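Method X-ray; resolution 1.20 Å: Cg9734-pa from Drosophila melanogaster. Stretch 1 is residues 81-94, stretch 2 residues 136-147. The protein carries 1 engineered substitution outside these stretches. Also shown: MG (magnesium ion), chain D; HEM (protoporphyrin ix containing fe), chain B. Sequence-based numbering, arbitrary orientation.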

# COMPACT_ATOMS: atom_id res chain seq x y z
N ASP A 81 -5.01 6.36 -17.43
CA ASP A 81 -4.78 6.27 -16.01
C ASP A 81 -5.78 5.37 -15.29
O ASP A 81 -5.41 4.48 -14.53
CB ASP A 81 -4.74 7.69 -15.33
CG ASP A 81 -5.95 8.61 -15.66
OD1 ASP A 81 -6.86 8.31 -16.42
OD2 ASP A 81 -5.98 9.77 -15.17
N LEU A 82 -7.07 5.62 -15.48
CA LEU A 82 -8.09 4.87 -14.76
C LEU A 82 -8.03 3.38 -15.10
O LEU A 82 -8.14 2.51 -14.24
CB LEU A 82 -9.48 5.43 -15.04
CG LEU A 82 -9.68 6.86 -14.55
CD1 LEU A 82 -11.10 7.31 -14.93
CD2 LEU A 82 -9.46 7.05 -13.09
N GLU A 83 -7.83 3.11 -16.38
CA GLU A 83 -7.71 1.74 -16.87
C GLU A 83 -6.50 1.03 -16.27
O GLU A 83 -6.57 -0.12 -15.86
CB GLU A 83 -7.60 1.76 -18.40
CG GLU A 83 -8.82 2.28 -19.12
CD GLU A 83 -8.90 3.80 -19.36
OE1 GLU A 83 -8.25 4.62 -18.67
OE2 GLU A 83 -9.63 4.18 -20.31
N LYS A 84 -5.37 1.73 -16.27
CA LYS A 84 -4.16 1.12 -15.77
C LYS A 84 -4.22 0.88 -14.27
O LYS A 84 -3.76 -0.17 -13.79
CB LYS A 84 -2.96 1.97 -16.14
CG LYS A 84 -2.59 1.93 -17.61
CD LYS A 84 -1.52 2.95 -17.99
CE LYS A 84 -1.10 2.84 -19.45
NZ LYS A 84 -0.49 1.59 -19.83
N LEU A 85 -4.83 1.80 -13.52
CA LEU A 85 -5.03 1.58 -12.09
C LEU A 85 -5.95 0.39 -11.84
O LEU A 85 -5.72 -0.43 -10.95
CB LEU A 85 -5.56 2.82 -11.40
CG LEU A 85 -4.62 4.01 -11.34
CD1 LEU A 85 -5.34 5.23 -10.84
CD2 LEU A 85 -3.42 3.69 -10.45
N ASP A 86 -7.03 0.31 -12.61
CA ASP A 86 -7.95 -0.80 -12.45
C ASP A 86 -7.21 -2.11 -12.69
O ASP A 86 -7.42 -3.10 -11.96
CB ASP A 86 -9.14 -0.68 -13.37
CG ASP A 86 -10.18 -1.70 -13.02
OD1 ASP A 86 -10.94 -1.52 -12.08
OD2 ASP A 86 -10.27 -2.74 -13.66
N GLU A 87 -6.37 -2.16 -13.72
CA GLU A 87 -5.61 -3.36 -14.00
C GLU A 87 -4.69 -3.70 -12.85
O GLU A 87 -4.65 -4.85 -12.41
CB GLU A 87 -4.83 -3.16 -15.30
CG GLU A 87 -4.01 -4.35 -15.62
CD GLU A 87 -3.11 -4.20 -16.83
OE1 GLU A 87 -2.95 -3.07 -17.42
OE2 GLU A 87 -2.49 -5.21 -17.22
N ILE A 88 -3.87 -2.76 -12.42
CA ILE A 88 -2.89 -3.00 -11.37
C ILE A 88 -3.59 -3.58 -10.14
O ILE A 88 -3.16 -4.58 -9.57
CB ILE A 88 -2.14 -1.70 -11.05
CG1 ILE A 88 -1.20 -1.31 -12.22
CG2 ILE A 88 -1.40 -1.82 -9.75
CD1 ILE A 88 -0.73 0.12 -12.15
N TRP A 89 -4.61 -2.87 -9.69
CA TRP A 89 -5.17 -3.15 -8.36
C TRP A 89 -6.15 -4.31 -8.36
O TRP A 89 -6.32 -4.97 -7.35
CB TRP A 89 -5.70 -1.88 -7.74
CG TRP A 89 -4.57 -0.98 -7.37
CD1 TRP A 89 -4.04 0.05 -8.11
CD2 TRP A 89 -3.76 -1.09 -6.22
NE1 TRP A 89 -2.95 0.57 -7.46
CE2 TRP A 89 -2.77 -0.11 -6.29
CE3 TRP A 89 -3.79 -1.92 -5.10
CZ2 TRP A 89 -1.84 0.08 -5.28
CZ3 TRP A 89 -2.86 -1.73 -4.11
CH2 TRP A 89 -1.91 -0.73 -4.20
N THR A 90 -6.78 -4.59 -9.50
CA THR A 90 -7.56 -5.80 -9.61
C THR A 90 -6.66 -7.01 -9.48
O THR A 90 -6.97 -7.98 -8.78
CB THR A 90 -8.36 -5.83 -10.89
OG1 THR A 90 -9.33 -4.77 -10.88
CG2 THR A 90 -9.13 -7.14 -11.01
N LYS A 91 -5.49 -6.93 -10.10
CA LYS A 91 -4.54 -8.04 -10.02
C LYS A 91 -4.03 -8.21 -8.58
O LYS A 91 -3.97 -9.33 -8.08
CB LYS A 91 -3.39 -7.86 -11.01
CG LYS A 91 -2.38 -8.98 -10.89
CD LYS A 91 -1.35 -8.95 -12.01
CE LYS A 91 -0.43 -10.12 -11.89
NZ LYS A 91 -1.05 -11.40 -12.34
N ILE A 92 -3.72 -7.12 -7.91
CA ILE A 92 -3.33 -7.24 -6.50
C ILE A 92 -4.45 -7.89 -5.69
O ILE A 92 -4.21 -8.80 -4.89
CB ILE A 92 -3.01 -5.85 -5.93
CG1 ILE A 92 -1.77 -5.25 -6.60
CG2 ILE A 92 -2.81 -5.92 -4.43
CD1 ILE A 92 -0.54 -6.08 -6.52
N ALA A 93 -5.68 -7.47 -5.88
CA ALA A 93 -6.79 -8.02 -5.12
C ALA A 93 -6.90 -9.53 -5.36
O ALA A 93 -6.99 -10.33 -4.42
CB ALA A 93 -8.08 -7.34 -5.46
N VAL A 94 -6.88 -9.91 -6.62
CA VAL A 94 -7.06 -11.32 -6.91
C VAL A 94 -5.88 -12.12 -6.38
O VAL A 94 -6.08 -13.24 -5.88
CB VAL A 94 -7.32 -11.50 -8.40
CG1 VAL A 94 -7.35 -12.96 -8.75
CG2 VAL A 94 -8.65 -10.83 -8.76
N ASP A 136 -7.82 5.83 -1.47
CA ASP A 136 -9.21 5.42 -1.49
C ASP A 136 -9.64 4.96 -2.85
O ASP A 136 -10.42 4.01 -2.98
CB ASP A 136 -10.10 6.57 -1.05
CG ASP A 136 -10.03 6.85 0.40
OD1 ASP A 136 -9.51 6.00 1.17
OD2 ASP A 136 -10.47 7.93 0.84
N HIS A 137 -9.16 5.59 -3.91
CA HIS A 137 -9.46 5.15 -5.26
C HIS A 137 -9.00 3.75 -5.50
O HIS A 137 -9.74 2.89 -5.99
CB HIS A 137 -8.89 6.10 -6.30
CG HIS A 137 -9.25 5.72 -7.69
ND1 HIS A 137 -10.46 6.05 -8.25
CD2 HIS A 137 -8.62 4.93 -8.58
CE1 HIS A 137 -10.51 5.55 -9.47
NE2 HIS A 137 -9.42 4.85 -9.69
N VAL A 138 -7.74 3.49 -5.16
CA VAL A 138 -7.24 2.15 -5.42
C VAL A 138 -7.92 1.10 -4.54
O VAL A 138 -8.13 -0.01 -4.97
CB VAL A 138 -5.69 2.05 -5.47
CG1 VAL A 138 -5.14 3.06 -6.45
CG2 VAL A 138 -5.11 2.23 -4.19
N TYR A 139 -8.27 1.47 -3.32
CA TYR A 139 -9.04 0.56 -2.44
C TYR A 139 -10.41 0.26 -3.00
O TYR A 139 -10.91 -0.86 -2.83
CB TYR A 139 -9.13 1.12 -1.03
CG TYR A 139 -8.01 0.64 -0.17
CD1 TYR A 139 -6.67 0.70 -0.58
CD2 TYR A 139 -8.25 0.07 1.05
CE1 TYR A 139 -5.62 0.23 0.18
CE2 TYR A 139 -7.17 -0.42 1.84
CZ TYR A 139 -5.88 -0.37 1.36
OH TYR A 139 -4.82 -0.85 2.09
N ALA A 140 -11.05 1.23 -3.67
CA ALA A 140 -12.32 0.95 -4.37
C ALA A 140 -12.12 -0.18 -5.37
O ALA A 140 -12.98 -1.04 -5.49
N ILE A 141 -10.99 -0.17 -6.07
CA ILE A 141 -10.70 -1.18 -7.04
C ILE A 141 -10.53 -2.55 -6.37
O ILE A 141 -11.10 -3.57 -6.79
CB ILE A 141 -9.48 -0.82 -7.88
CG1 ILE A 141 -9.68 0.49 -8.66
CG2 ILE A 141 -9.15 -2.00 -8.79
CD1 ILE A 141 -8.41 1.11 -9.20
N ILE A 142 -9.73 -2.60 -5.30
CA ILE A 142 -9.55 -3.85 -4.58
C ILE A 142 -10.90 -4.39 -4.14
O ILE A 142 -11.22 -5.58 -4.25
CB ILE A 142 -8.64 -3.64 -3.33
CG1 ILE A 142 -7.23 -3.15 -3.75
CG2 ILE A 142 -8.54 -4.96 -2.52
CD1 ILE A 142 -6.40 -2.83 -2.55
N PHE A 143 -11.70 -3.51 -3.55
CA PHE A 143 -12.89 -3.96 -2.82
C PHE A 143 -14.04 -4.37 -3.72
O PHE A 143 -14.94 -5.09 -3.27
CB PHE A 143 -13.34 -2.91 -1.81
CG PHE A 143 -12.46 -2.79 -0.59
CD1 PHE A 143 -11.27 -3.46 -0.44
CD2 PHE A 143 -12.85 -1.97 0.42
CE1 PHE A 143 -10.50 -3.35 0.72
CE2 PHE A 143 -12.06 -1.83 1.54
CZ PHE A 143 -10.90 -2.50 1.69
N LYS A 144 -13.99 -4.02 -5.00
CA LYS A 144 -14.97 -4.56 -5.95
C LYS A 144 -14.54 -5.93 -6.46
O LYS A 144 -15.24 -6.48 -7.29
CB LYS A 144 -15.33 -3.57 -7.08
CG LYS A 144 -14.24 -3.28 -8.04
CD LYS A 144 -14.75 -2.36 -9.15
CE LYS A 144 -13.66 -1.84 -10.13
NZ LYS A 144 -12.99 -2.94 -10.87
N ALA A 145 -13.42 -6.49 -5.98
CA ALA A 145 -12.97 -7.79 -6.40
C ALA A 145 -13.06 -8.87 -5.31
O ALA A 145 -12.78 -10.03 -5.62
CB ALA A 145 -11.54 -7.71 -6.90
N ILE A 146 -13.41 -8.52 -4.06
CA ILE A 146 -13.43 -9.47 -2.95
C ILE A 146 -14.64 -9.22 -2.09
O ILE A 146 -15.22 -8.15 -2.09
CB ILE A 146 -12.14 -9.39 -2.10
CG1 ILE A 146 -11.88 -7.96 -1.59
CG2 ILE A 146 -10.96 -9.93 -2.88
CD1 ILE A 146 -10.88 -7.91 -0.50
N ASP A 147 -15.01 -10.26 -1.35
CA ASP A 147 -15.96 -10.14 -0.26
C ASP A 147 -15.27 -9.60 0.99
O ASP A 147 -14.07 -9.33 0.98
CB ASP A 147 -16.73 -11.45 -0.06
CG ASP A 147 -15.95 -12.58 0.62
OD1 ASP A 147 -14.83 -12.35 1.13
OD2 ASP A 147 -16.47 -13.72 0.65
MG MG D . -18.20 -14.69 0.21
CHA HEM B . 1.75 -11.49 -1.58
CHB HEM B . 1.30 -6.90 -2.94
CHC HEM B . -1.29 -6.11 0.98
CHD HEM B . -0.47 -10.53 2.56
C1A HEM B . 1.78 -10.33 -2.31
C2A HEM B . 2.27 -10.21 -3.68
C3A HEM B . 2.14 -8.93 -4.09
C4A HEM B . 1.60 -8.23 -2.96
CMA HEM B . 2.47 -8.25 -5.43
CAA HEM B . 2.82 -11.40 -4.49
CBA HEM B . 1.69 -12.28 -5.01
CGA HEM B . 2.33 -13.47 -5.66
O1A HEM B . 2.76 -14.42 -4.94
O2A HEM B . 2.41 -13.48 -6.90
C1B HEM B . 0.59 -6.25 -1.96
C2B HEM B . 0.14 -4.89 -2.06
C3B HEM B . -0.60 -4.67 -0.95
C4B HEM B . -0.66 -5.89 -0.19
CMB HEM B . 0.47 -3.96 -3.19
CAB HEM B . -1.36 -3.46 -0.58
CBB HEM B . -1.02 -2.22 -0.87
C1C HEM B . -1.32 -7.22 1.76
C2C HEM B . -2.02 -7.40 3.02
C3C HEM B . -1.74 -8.61 3.50
C4C HEM B . -0.89 -9.25 2.53
CMC HEM B . -2.93 -6.34 3.64
CAC HEM B . -2.26 -9.16 4.80
CBC HEM B . -1.68 -10.06 5.57
C1D HEM B . 0.23 -11.19 1.59
C2D HEM B . 0.55 -12.55 1.63
C3D HEM B . 1.22 -12.85 0.41
C4D HEM B . 1.24 -11.61 -0.32
CMD HEM B . 0.29 -13.51 2.77
CAD HEM B . 1.76 -14.20 0.00
CBD HEM B . 3.12 -14.46 0.58
CGD HEM B . 3.67 -15.80 0.22
O1D HEM B . 4.73 -16.18 0.78
O2D HEM B . 3.07 -16.50 -0.63
NA HEM B . 1.35 -9.11 -1.91
NB HEM B . 0.10 -6.86 -0.80
NC HEM B . -0.64 -8.38 1.48
ND HEM B . 0.63 -10.63 0.40
FE HEM B . 0.40 -8.75 -0.20
O HOH W 1 -9.61 3.20 -11.96
O HOH W 2 -11.56 -4.70 -9.30
O HOH W 3 -19.00 -13.29 -1.24
O HOH W 4 -19.16 -13.74 1.78

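Two helices cross here at 53°, their axes 8.1 Å apart at closest approach, near enough for side chains to interlock. The backbones come nearest at Ala93, a small residue: its CA lies 5.0 Å from the CA of Ile142, and the Ala93 methyl packs against Ile142 and, CB to CB at 3.8 Å, against Ala145, in the turn that follows the second helix.

Trp89 covers the most surface. Its CA-to-CB bond points toward the partner, and the indole offers one face to Val138, whose CB sits 3.5 Å from the centroid of the five-membered ring, almost on the ring normal: a CH-pi contact. Buried NE1 is not left unpaired; it is hydrogen-bonded elsewhere in the structure. The ring's edge meets the heme, Trp89 CH2 to HEM CBB at 3.8 Å.

Ile141 answers as a knob, seated among Leu85, Asp86, Trp89 and Thr90; its CG2 lies 3.6 Å from Trp89 CB.

Polar groups border this apolar core. Lys144 NZ donates to Asp86 OD1 at 2.8 Å, a hydrogen bond within a salt bridge. One water joins Thr90 OG1, Ile141 O and Lys144 NZ, while another links Leu82 O to His137 NE2. Thr90 OG1 itself donates to Asp86 O at 2.8 Å, tying its hydroxyl to its own helix.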